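Local atomic coordinates of putative glutathione S-transferase (Corynebacterium glutamicum, PDB entry 3M1G), a protein that probably transfers glutathione, as a glutathione transferase of the ECM4-like subfamily. Residues R34-V39 against N162-Q167; T79-G84 against T343-I348; R234-D239 against W277-D282; I298-Y303 against R313-G318. One frame throughout, in Å; residues are numbered along the deposited sequence.

Contact 1 of 4, residues R34-V39 against N162-Q167; sequences RIVADV and NLEWKQ
The carboxylate of Glu164 approaches the Arg34 guanidinium at its edge, near the plane, while Val36 CG1 sits over one face toward the rim. The two planar groups stand 81° apart, and Arg34 NH2 to Glu164 OE2 is a long salt bridge of 3.5 Å. The bend of Arg34 at chi3 (57°) places NE, which has a stronger partner in Asp160. Ile35 CG2 reaches Trp165 CZ2 obliquely at 3.9 Å, and a water lies in the plane at the edge of the indole, where it accepts from Trp165 NE1 (2.8 Å) and donates to Ile35 O. Glu164 is held more firmly through its other oxygen: Ala37 N donates almost straight (178°) to the anti lone pair of OE1, 2.9 Å away. A second water donates to the same Glu164 OE1 at 2.6 Å. Nearer the backbone, Glu164 CG lies 3.5 Å from Ile35 O; the bend at chi2 turns CD toward Ala37 N. Tyr62 and Val57 pack on Ile35 and Trp165 alike. The contact thus ties strand 34-36, an outermost strand of a small three-stranded sheet, to the end of helix 154-163, the helix that follows the last strand of the thioredoxin-like fold.

Contact 2 of 4, residues T79-G84 against T343-I348; sequences TRRLLG and TLPGPI
Arg81, in the last turns of helix 71-83, is clasped by the C-terminal tail in a mixed polar and apolar contact on the thioredoxin-like domain. Its guanidinium is sandwiched: Pro345 CB lies over the centre of one face, 3.7 Å above the plane, and Ile348 covers the opposite face, with CB toward the rim. The carbonyl of Gly346 closes the edge in the guanidinium plane. There the arginine grips one oxygen end-on, Arg81 NH1 and NH2 each donating to Gly346 O at 3.0 Å with bent bonds (142° and 143°). Closer to the helix, on the arginine's aliphatic part, the bend at chi2 (148°) sets Arg81 CD 3.8 Å from Ile348 CD1. Pro345 also meets the helix backbone, its CG 3.7 Å from Arg81 O and 4.2 Å from Leu82 CA. Two acids share the charge, Asp291 binding NE and Glu86 binding NH1, so the flat group is probably fixed in rotation as well as in place. The helix ends beside this clasp in a Schellman motif, with Gly84 at positive phi and its N bonded to Arg81 O. The helix itself is the first of the thioredoxin-like fold, following directly on the predicted nucleophile Cys70, and the tail passes over its C-terminal end.

Contact 3 of 4, residues R234-D239 against W277-D282; sequences RYLMGD and WGYLRD
Tyr279, one turn before Asp282 on helix 274-284, meets the loop with the edge of its ring. Arg234 O lies in the ring plane, 3.7 Å from Tyr279 CD1, and Tyr279 CE1 comes to the edge of the Tyr235 ring, 4.1 Å from CD1. At the end of the ring, Tyr279 OH lies 3.6 Å from Leu236 CD1, the leucine crossing at about a right angle; this hydroxyl is hydrogen-bonded to Asp245, which also takes the backbone N-H of Leu236. Tyr235 and Leu236 belong to a type I turn that runs to Gly238. Next along the helix face, Asp282 receives the guanidinium of Arg234 side-on. Arg234 NE donates to the syn lone pair of Asp282 OD2 at 2.8 Å (162°), almost exactly within the guanidinium plane. The second bond, from Arg234 NH2 to Asp282 OD1, is 3.1 Å and nearly straight, but arrives 28° out of the carboxylate plane. Tyr235 OH adds a weak bond to OD1, and a water donates to both Asp282 OD2 (2.7 Å) and Arg234 O. Arg234 NH1 has its own acceptor, Gly334 O. Both oxygens of the buried carboxylate are therefore satisfied and its charge is compensated by the bidentate salt bridge, which probably keeps Asp282 ionised inside the helical domain.

Contact 4 of 4, residues I298-Y303 against R313-G318; sequences IKQHYY and RIVPVG
Pro316 points its CD and CG onto one face of the Tyr303 ring, and the apolar contacts come from this proline and from Val315. The CD atom of Pro316 sits 3.4 Å from the centroid of the Tyr303 ring and only 4° off its normal, a CH-pi contact over the centre of the face; Pro316 CG lies nearer the hydroxyl end, 3.6 Å from Tyr303 CZ. Val315 spans the helix surface with both branches: CG1 meets Lys299 CB at 3.8 Å, and CG2 meets Tyr303 CB at 4.0 Å. Val258 of helix 255-259 packs on Tyr303 too.

Polar contacts centre on the ammonium of Lys299. The lysine chain bends at chi3 (71°), which brings CE beside the carbonyls of the loop. Lys299 NZ then donates to Pro316 O at 2.8 Å, tilted moderately from the carbonyl plane, and to Gly318 O at 2.9 Å, where it stands well above the plane. A water donates to Gly318 O as well and has a weak link to Tyr303 OH. At the other end of the contact, Arg313 CA approaches Tyr303 O at 3.6 Å in a CA-H...O contact, and Asn310 joins Tyr303 O to Ile314 O.

The outer side of the loop meets the second subunit, whose Gln209 and His212 bond to Val315 O and Val317 N. Next in the helix is Tyr302, which is predicted to lower the pKa of the active-site cysteine and is hydrogen-bonded to Tyr201 and Tyr259. The lysine ammonium probably offsets the partial negative charge of the loop carbonyls, tying the 316-318 backbone to the helix, while Pro316 covers one face of the Tyr303 ring.

Overall arrangement
Contacts 1 and 2 are neighbours, their centres about 18 Å apart, and they touch where Asn162 at the end of helix 154-163 packs on Thr79 and Leu83 of helix 71-83. Contact 1 joins the small N-terminal sheet to the chain after helix 154-163, and contact 2 lays the C-terminal tail on helix 71-83. Their segments alternate along the chain. Contacts 3 and 4 belong to the helical domain, on the successive helices 274-284 and 295-305, with centres about 27 Å apart, and both are nested within the long loop that contact 2 closes. Contact 4, its centre about 38 Å from that of contact 1 across the chain's centre, borders the second subunit. The C-terminal tail thus returns from the helical domain to the thioredoxin-like one.

Contact 1 of 4, residues R34-V39 against N162-Q167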
# COMPACT_ATOMS: atom_id res chain seq x y z
N ARG A 34 10.23 -20.99 -33.46
CA ARG A 34 9.85 -21.94 -32.42
C ARG A 34 10.84 -23.10 -32.41
O ARG A 34 11.44 -23.40 -33.46
CB ARG A 34 8.42 -22.46 -32.66
CG ARG A 34 7.35 -21.39 -32.44
CD ARG A 34 5.92 -21.94 -32.78
NE ARG A 34 5.68 -23.13 -31.95
CZ ARG A 34 5.08 -24.25 -32.36
NH1 ARG A 34 4.62 -24.39 -33.59
NH2 ARG A 34 4.96 -25.28 -31.52
N ILE A 35 11.06 -23.67 -31.24
CA ILE A 35 11.85 -24.86 -31.09
C ILE A 35 10.88 -26.04 -30.95
O ILE A 35 10.06 -26.05 -30.04
CB ILE A 35 12.83 -24.80 -29.89
CG1 ILE A 35 13.55 -23.45 -29.83
CG2 ILE A 35 13.89 -25.91 -30.04
CD1 ILE A 35 14.64 -23.32 -28.76
N VAL A 36 10.97 -27.00 -31.86
CA VAL A 36 9.98 -28.06 -31.97
C VAL A 36 10.57 -29.47 -32.05
O VAL A 36 11.74 -29.66 -32.42
CB VAL A 36 9.03 -27.83 -33.17
CG1 VAL A 36 8.37 -26.44 -33.07
CG2 VAL A 36 9.77 -28.01 -34.51
N ALA A 37 9.73 -30.43 -31.69
CA ALA A 37 10.05 -31.85 -31.70
C ALA A 37 10.18 -32.43 -33.11
O ALA A 37 10.95 -33.37 -33.29
CB ALA A 37 8.99 -32.65 -30.90
N ASP A 38 9.50 -31.87 -34.11
CA ASP A 38 9.54 -32.50 -35.45
C ASP A 38 10.61 -31.92 -36.39
O ASP A 38 10.58 -32.14 -37.60
CB ASP A 38 8.16 -32.50 -36.12
CG ASP A 38 7.58 -31.12 -36.32
OD1 ASP A 38 8.23 -30.15 -35.93
OD2 ASP A 38 6.46 -31.00 -36.84
N VAL A 39 11.57 -31.19 -35.83
CA VAL A 39 12.77 -30.86 -36.56
C VAL A 39 13.90 -31.58 -35.81
O VAL A 39 14.01 -31.51 -34.58
CB VAL A 39 13.02 -29.35 -36.66
CG1 VAL A 39 14.37 -29.07 -37.27
CG2 VAL A 39 11.90 -28.66 -37.42
N ASN A 162 6.35 -27.23 -22.46
CA ASN A 162 5.43 -28.29 -22.11
C ASN A 162 5.21 -29.34 -23.18
O ASN A 162 5.20 -30.52 -22.88
CB ASN A 162 4.06 -27.71 -21.71
CG ASN A 162 4.08 -27.12 -20.30
OD1 ASN A 162 4.23 -27.88 -19.32
ND2 ASN A 162 4.00 -25.79 -20.18
N LEU A 163 5.01 -28.93 -24.44
CA LEU A 163 4.57 -29.88 -25.47
C LEU A 163 5.71 -30.33 -26.37
O LEU A 163 5.73 -31.47 -26.77
CB LEU A 163 3.46 -29.26 -26.33
CG LEU A 163 2.21 -28.76 -25.61
CD1 LEU A 163 1.12 -28.39 -26.66
CD2 LEU A 163 1.72 -29.79 -24.58
N GLU A 164 6.67 -29.47 -26.69
CA GLU A 164 7.71 -29.84 -27.68
C GLU A 164 8.90 -30.53 -27.01
O GLU A 164 9.57 -31.36 -27.64
CB GLU A 164 8.21 -28.61 -28.41
CG GLU A 164 7.14 -27.88 -29.24
CD GLU A 164 6.42 -28.79 -30.22
OE1 GLU A 164 7.05 -29.68 -30.87
OE2 GLU A 164 5.20 -28.58 -30.35
N TRP A 165 9.14 -30.20 -25.74
CA TRP A 165 10.33 -30.67 -25.01
C TRP A 165 10.04 -31.88 -24.14
O TRP A 165 10.87 -32.26 -23.33
CB TRP A 165 10.91 -29.53 -24.14
CG TRP A 165 11.62 -28.46 -24.90
CD1 TRP A 165 11.08 -27.34 -25.50
CD2 TRP A 165 13.03 -28.38 -25.15
NE1 TRP A 165 12.06 -26.60 -26.09
CE2 TRP A 165 13.27 -27.21 -25.89
CE3 TRP A 165 14.12 -29.20 -24.81
CZ2 TRP A 165 14.55 -26.84 -26.31
CZ3 TRP A 165 15.38 -28.83 -25.22
CH2 TRP A 165 15.59 -27.67 -25.97
N LYS A 166 8.88 -32.51 -24.33
CA LYS A 166 8.44 -33.63 -23.51
C LYS A 166 9.45 -34.73 -23.26
O LYS A 166 9.52 -35.29 -22.15
CB LYS A 166 7.23 -34.31 -24.19
CG LYS A 166 5.91 -34.16 -23.53
CD LYS A 166 4.73 -34.64 -24.46
CE LYS A 166 3.38 -33.95 -24.07
NZ LYS A 166 2.36 -34.00 -25.18
N GLN A 167 10.20 -35.10 -24.30
CA GLN A 167 11.15 -36.21 -24.11
C GLN A 167 12.33 -35.80 -23.27
O GLN A 167 13.07 -36.66 -22.86
CB GLN A 167 11.64 -36.75 -25.46
CG GLN A 167 10.51 -37.26 -26.35
CD GLN A 167 9.55 -38.27 -25.67
OE1 GLN A 167 8.34 -38.19 -25.91
NE2 GLN A 167 10.07 -39.20 -24.84
O HOH W 1 10.66 -24.50 -27.23
O HOH W 2 6.73 -30.69 -33.29

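Contact 2 of 4, residues T79-G84 against T343-I348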
# COMPACT_ATOMS: atom_id res chain seq x y z
N THR A 79 8.56 -22.63 -15.31
CA THR A 79 8.20 -23.77 -16.14
C THR A 79 9.45 -24.65 -16.35
O THR A 79 9.36 -25.88 -16.23
CB THR A 79 7.60 -23.29 -17.46
OG1 THR A 79 6.43 -22.50 -17.18
CG2 THR A 79 7.22 -24.49 -18.36
N ARG A 80 10.59 -24.02 -16.62
CA ARG A 80 11.86 -24.74 -16.77
C ARG A 80 12.18 -25.59 -15.54
O ARG A 80 12.59 -26.77 -15.66
CB ARG A 80 13.00 -23.79 -17.11
CG ARG A 80 14.40 -24.40 -17.22
CD ARG A 80 15.39 -23.39 -17.70
NE ARG A 80 16.80 -23.77 -17.53
CZ ARG A 80 17.54 -23.54 -16.44
NH1 ARG A 80 17.04 -22.96 -15.35
NH2 ARG A 80 18.81 -23.90 -16.44
N ARG A 81 11.99 -25.01 -14.36
CA ARG A 81 12.19 -25.76 -13.13
C ARG A 81 11.16 -26.90 -12.92
O ARG A 81 11.53 -28.04 -12.60
CB ARG A 81 12.25 -24.83 -11.94
CG ARG A 81 12.42 -25.55 -10.60
CD ARG A 81 13.21 -24.76 -9.59
NE ARG A 81 13.28 -25.51 -8.34
CZ ARG A 81 14.04 -26.59 -8.15
NH1 ARG A 81 14.88 -27.04 -9.10
NH2 ARG A 81 14.00 -27.22 -6.99
N LEU A 82 9.87 -26.60 -13.08
CA LEU A 82 8.85 -27.58 -12.85
C LEU A 82 9.05 -28.80 -13.73
O LEU A 82 8.88 -29.93 -13.27
CB LEU A 82 7.46 -26.99 -13.08
CG LEU A 82 6.87 -26.09 -11.98
CD1 LEU A 82 5.56 -25.49 -12.48
CD2 LEU A 82 6.66 -26.90 -10.70
N LEU A 83 9.42 -28.57 -14.99
CA LEU A 83 9.55 -29.66 -15.96
C LEU A 83 10.87 -30.40 -15.92
O LEU A 83 10.98 -31.46 -16.54
CB LEU A 83 9.30 -29.15 -17.38
CG LEU A 83 7.87 -28.57 -17.55
CD1 LEU A 83 7.75 -28.00 -18.98
CD2 LEU A 83 6.79 -29.63 -17.28
N GLY A 84 11.88 -29.85 -15.25
CA GLY A 84 13.19 -30.48 -15.19
C GLY A 84 13.99 -30.28 -16.46
O GLY A 84 14.66 -31.22 -16.92
N THR A 343 6.41 -36.44 -10.05
CA THR A 343 7.61 -36.24 -9.24
C THR A 343 7.90 -34.74 -9.06
O THR A 343 7.52 -33.92 -9.87
CB THR A 343 8.82 -36.87 -9.91
OG1 THR A 343 8.89 -36.36 -11.24
CG2 THR A 343 8.70 -38.51 -9.91
N LEU A 344 8.58 -34.41 -7.97
CA LEU A 344 8.95 -33.03 -7.62
C LEU A 344 10.30 -32.67 -8.25
O LEU A 344 11.09 -33.56 -8.54
CB LEU A 344 9.02 -32.89 -6.10
CG LEU A 344 7.71 -33.18 -5.33
CD1 LEU A 344 7.82 -32.88 -3.81
CD2 LEU A 344 6.56 -32.34 -5.90
N PRO A 345 10.55 -31.38 -8.51
CA PRO A 345 11.85 -30.99 -9.06
C PRO A 345 13.01 -31.41 -8.18
O PRO A 345 12.85 -31.45 -6.98
CB PRO A 345 11.76 -29.46 -9.11
CG PRO A 345 10.27 -29.21 -9.28
CD PRO A 345 9.63 -30.24 -8.41
N GLY A 346 14.15 -31.73 -8.76
CA GLY A 346 15.35 -32.02 -7.99
C GLY A 346 15.99 -30.74 -7.49
O GLY A 346 15.51 -29.65 -7.80
N PRO A 347 17.10 -30.86 -6.74
CA PRO A 347 17.77 -29.70 -6.15
C PRO A 347 18.07 -28.61 -7.19
O PRO A 347 18.50 -28.90 -8.30
CB PRO A 347 19.07 -30.30 -5.58
CG PRO A 347 18.75 -31.82 -5.39
CD PRO A 347 17.87 -32.11 -6.55
N ILE A 348 17.84 -27.35 -6.83
CA ILE A 348 18.01 -26.24 -7.79
C ILE A 348 19.51 -26.14 -8.18
O ILE A 348 20.37 -26.32 -7.35
CB ILE A 348 17.44 -24.92 -7.18
CG1 ILE A 348 17.10 -23.91 -8.29
CG2 ILE A 348 18.40 -24.35 -6.12
CD1 ILE A 348 16.01 -22.90 -7.89

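Contact 3 of 4, residues R234-D239 against W277-D282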
# COMPACT_ATOMS: atom_id res chain seq x y z
N ARG A 234 -9.54 -25.00 -6.53
CA ARG A 234 -8.27 -24.79 -5.84
C ARG A 234 -7.29 -23.89 -6.63
O ARG A 234 -6.70 -22.96 -6.07
CB ARG A 234 -7.60 -26.13 -5.49
CG ARG A 234 -6.30 -25.88 -4.79
CD ARG A 234 -6.05 -26.76 -3.70
NE ARG A 234 -4.74 -26.57 -3.09
CZ ARG A 234 -4.17 -27.53 -2.36
NH1 ARG A 234 -4.78 -28.70 -2.21
NH2 ARG A 234 -2.97 -27.36 -1.85
N TYR A 235 -7.15 -24.17 -7.93
CA TYR A 235 -6.32 -23.39 -8.83
C TYR A 235 -7.21 -22.92 -9.97
O TYR A 235 -8.38 -23.28 -10.02
CB TYR A 235 -5.15 -24.24 -9.33
CG TYR A 235 -4.33 -24.84 -8.21
CD1 TYR A 235 -3.50 -24.06 -7.42
CD2 TYR A 235 -4.41 -26.19 -7.92
CE1 TYR A 235 -2.75 -24.61 -6.38
CE2 TYR A 235 -3.67 -26.76 -6.89
CZ TYR A 235 -2.84 -25.97 -6.14
OH TYR A 235 -2.12 -26.53 -5.12
N LEU A 236 -6.67 -22.14 -10.91
CA LEU A 236 -7.52 -21.49 -11.94
C LEU A 236 -8.35 -22.46 -12.75
O LEU A 236 -9.49 -22.14 -13.10
CB LEU A 236 -6.69 -20.65 -12.88
CG LEU A 236 -6.17 -19.34 -12.27
CD1 LEU A 236 -5.11 -18.73 -13.19
CD2 LEU A 236 -7.35 -18.35 -11.98
N MSE A 237 -7.76 -23.62 -13.08
CA MSE A 237 -8.43 -24.62 -13.88
C MSE A 237 -8.80 -25.88 -13.07
O MSE A 237 -8.87 -26.97 -13.63
CB MSE A 237 -7.56 -25.02 -15.07
CG MSE A 237 -7.02 -23.85 -15.89
SE MSE A 237 -8.44 -22.67 -16.57
CE MSE A 237 -9.40 -23.93 -17.55
N GLY A 238 -9.00 -25.74 -11.77
CA GLY A 238 -9.52 -26.85 -10.97
C GLY A 238 -8.54 -27.41 -9.95
O GLY A 238 -7.89 -26.66 -9.24
N ASP A 239 -8.40 -28.72 -9.94
CA ASP A 239 -7.72 -29.39 -8.82
C ASP A 239 -6.20 -29.28 -8.84
O ASP A 239 -5.59 -29.45 -7.79
CB ASP A 239 -8.08 -30.88 -8.80
CG ASP A 239 -9.49 -31.13 -8.28
OD1 ASP A 239 -10.08 -30.22 -7.68
OD2 ASP A 239 -9.97 -32.26 -8.47
N TRP A 277 -5.24 -14.67 -1.71
CA TRP A 277 -4.11 -14.76 -0.78
C TRP A 277 -3.77 -16.21 -0.39
O TRP A 277 -2.60 -16.55 -0.30
CB TRP A 277 -4.38 -13.93 0.46
CG TRP A 277 -3.33 -13.91 1.54
CD1 TRP A 277 -3.59 -14.02 2.85
CD2 TRP A 277 -1.89 -13.74 1.43
NE1 TRP A 277 -2.43 -13.95 3.58
CE2 TRP A 277 -1.37 -13.79 2.74
CE3 TRP A 277 -1.00 -13.58 0.36
CZ2 TRP A 277 0.00 -13.63 3.03
CZ3 TRP A 277 0.39 -13.47 0.63
CH2 TRP A 277 0.86 -13.49 1.96
N GLY A 278 -4.79 -17.02 -0.14
CA GLY A 278 -4.63 -18.46 0.05
C GLY A 278 -3.97 -19.11 -1.16
O GLY A 278 -2.98 -19.83 -1.03
N TYR A 279 -4.50 -18.80 -2.34
CA TYR A 279 -3.93 -19.29 -3.62
C TYR A 279 -2.48 -18.87 -3.82
O TYR A 279 -1.63 -19.69 -4.18
CB TYR A 279 -4.85 -18.79 -4.74
CG TYR A 279 -4.36 -18.89 -6.18
CD1 TYR A 279 -4.56 -20.02 -6.92
CD2 TYR A 279 -3.75 -17.79 -6.80
CE1 TYR A 279 -4.17 -20.08 -8.24
CE2 TYR A 279 -3.36 -17.84 -8.13
CZ TYR A 279 -3.58 -19.00 -8.84
OH TYR A 279 -3.22 -19.09 -10.16
N LEU A 280 -2.18 -17.60 -3.60
CA LEU A 280 -0.82 -17.11 -3.72
C LEU A 280 0.15 -17.81 -2.81
O LEU A 280 1.26 -18.18 -3.22
CB LEU A 280 -0.77 -15.59 -3.52
CG LEU A 280 0.61 -14.90 -3.62
CD1 LEU A 280 1.37 -15.24 -4.92
CD2 LEU A 280 0.46 -13.33 -3.41
N ARG A 281 -0.23 -18.03 -1.57
CA ARG A 281 0.64 -18.73 -0.63
C ARG A 281 0.87 -20.20 -1.04
O ARG A 281 2.00 -20.71 -0.95
CB ARG A 281 0.06 -18.65 0.79
CG ARG A 281 0.26 -17.26 1.42
CD ARG A 281 -0.37 -17.18 2.78
NE ARG A 281 -1.82 -17.19 2.70
CZ ARG A 281 -2.64 -17.28 3.75
NH1 ARG A 281 -3.95 -17.20 3.57
NH2 ARG A 281 -2.14 -17.42 4.98
N ASP A 282 -0.21 -20.87 -1.46
CA ASP A 282 -0.21 -22.29 -1.91
C ASP A 282 0.80 -22.43 -3.07
O ASP A 282 1.69 -23.26 -3.04
CB ASP A 282 -1.67 -22.59 -2.32
CG ASP A 282 -1.95 -24.08 -2.67
OD1 ASP A 282 -1.09 -24.95 -2.53
OD2 ASP A 282 -3.11 -24.35 -3.05
O HOH W 3 -4.85 -22.53 -4.04

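Contact 4 of 4, residues I298-Y303 against R313-G318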
# COMPACT_ATOMS: atom_id res chain seq x y z
N ILE A 298 13.31 -7.99 -7.35
CA ILE A 298 12.02 -7.45 -7.84
C ILE A 298 11.87 -5.97 -7.38
O ILE A 298 11.72 -5.07 -8.23
CB ILE A 298 10.84 -8.32 -7.35
CG1 ILE A 298 10.83 -9.67 -8.07
CG2 ILE A 298 9.46 -7.59 -7.49
CD1 ILE A 298 9.94 -10.72 -7.40
N LYS A 299 11.96 -5.71 -6.08
CA LYS A 299 11.73 -4.34 -5.55
C LYS A 299 12.78 -3.34 -6.02
O LYS A 299 12.47 -2.21 -6.40
CB LYS A 299 11.68 -4.35 -4.02
CG LYS A 299 10.47 -5.09 -3.43
CD LYS A 299 10.60 -5.26 -1.92
CE LYS A 299 10.43 -3.94 -1.15
NZ LYS A 299 10.80 -4.11 0.28
N GLN A 300 14.05 -3.76 -6.02
CA GLN A 300 15.10 -2.88 -6.50
C GLN A 300 14.89 -2.48 -7.96
O GLN A 300 15.08 -1.30 -8.33
CB GLN A 300 16.47 -3.54 -6.32
CG GLN A 300 16.87 -3.54 -4.85
CD GLN A 300 18.24 -4.14 -4.65
OE1 GLN A 300 18.80 -4.69 -5.57
NE2 GLN A 300 18.78 -4.03 -3.46
N HIS A 301 14.48 -3.42 -8.80
CA HIS A 301 14.34 -3.10 -10.21
C HIS A 301 13.27 -2.02 -10.41
O HIS A 301 13.50 -1.01 -11.06
CB HIS A 301 13.96 -4.31 -11.04
CG HIS A 301 13.56 -3.95 -12.44
ND1 HIS A 301 14.49 -3.58 -13.39
CD2 HIS A 301 12.35 -3.80 -13.01
CE1 HIS A 301 13.85 -3.23 -14.50
NE2 HIS A 301 12.55 -3.35 -14.29
N TYR A 302 12.12 -2.21 -9.83
CA TYR A 302 11.01 -1.32 -10.12
C TYR A 302 11.26 0.06 -9.50
O TYR A 302 11.13 1.08 -10.17
CB TYR A 302 9.70 -1.92 -9.59
CG TYR A 302 9.12 -2.96 -10.49
CD1 TYR A 302 9.51 -4.29 -10.37
CD2 TYR A 302 8.21 -2.63 -11.48
CE1 TYR A 302 8.98 -5.27 -11.18
CE2 TYR A 302 7.67 -3.59 -12.31
CZ TYR A 302 8.08 -4.92 -12.18
OH TYR A 302 7.55 -5.92 -12.98
N TYR A 303 11.61 0.06 -8.22
CA TYR A 303 11.68 1.30 -7.43
C TYR A 303 12.92 2.13 -7.79
O TYR A 303 12.88 3.36 -7.65
CB TYR A 303 11.65 1.03 -5.92
CG TYR A 303 10.27 0.75 -5.36
CD1 TYR A 303 9.38 1.80 -5.09
CD2 TYR A 303 9.82 -0.55 -5.12
CE1 TYR A 303 8.09 1.55 -4.55
CE2 TYR A 303 8.54 -0.79 -4.58
CZ TYR A 303 7.69 0.27 -4.32
OH TYR A 303 6.44 0.06 -3.81
N ARG A 313 14.31 7.28 -6.13
CA ARG A 313 14.89 5.94 -6.23
C ARG A 313 15.04 5.17 -4.91
O ARG A 313 15.82 4.21 -4.82
CB ARG A 313 16.25 5.99 -6.96
CG ARG A 313 16.16 6.57 -8.35
CD ARG A 313 17.42 6.25 -9.17
NE ARG A 313 17.97 7.48 -9.63
CZ ARG A 313 18.10 7.89 -10.90
NH1 ARG A 313 17.75 7.13 -11.93
NH2 ARG A 313 18.63 9.10 -11.11
N ILE A 314 14.22 5.51 -3.92
CA ILE A 314 14.25 4.82 -2.64
C ILE A 314 13.38 3.59 -2.75
O ILE A 314 12.34 3.61 -3.41
CB ILE A 314 13.81 5.78 -1.55
CG1 ILE A 314 14.94 6.79 -1.35
CG2 ILE A 314 13.48 5.06 -0.21
CD1 ILE A 314 14.57 7.89 -0.49
N VAL A 315 13.85 2.49 -2.16
CA VAL A 315 13.10 1.25 -2.10
C VAL A 315 12.47 1.11 -0.71
O VAL A 315 13.18 1.12 0.29
CB VAL A 315 14.03 0.02 -2.35
CG1 VAL A 315 13.21 -1.30 -2.44
CG2 VAL A 315 14.87 0.21 -3.65
N PRO A 316 11.13 1.02 -0.63
CA PRO A 316 10.52 0.87 0.69
C PRO A 316 11.02 -0.37 1.41
O PRO A 316 11.26 -1.40 0.77
CB PRO A 316 9.01 0.72 0.38
CG PRO A 316 8.83 1.19 -1.02
CD PRO A 316 10.14 0.94 -1.71
N VAL A 317 11.14 -0.30 2.73
CA VAL A 317 11.51 -1.48 3.52
C VAL A 317 10.38 -2.51 3.46
O VAL A 317 10.64 -3.69 3.35
CB VAL A 317 11.86 -1.13 4.98
CG1 VAL A 317 12.28 -2.43 5.77
CG2 VAL A 317 12.99 -0.12 4.99
N GLY A 318 9.13 -2.04 3.46
CA GLY A 318 8.00 -2.93 3.42
C GLY A 318 7.61 -3.40 2.04
O GLY A 318 8.22 -3.01 1.04
O HOH W 4 7.18 -1.92 -1.10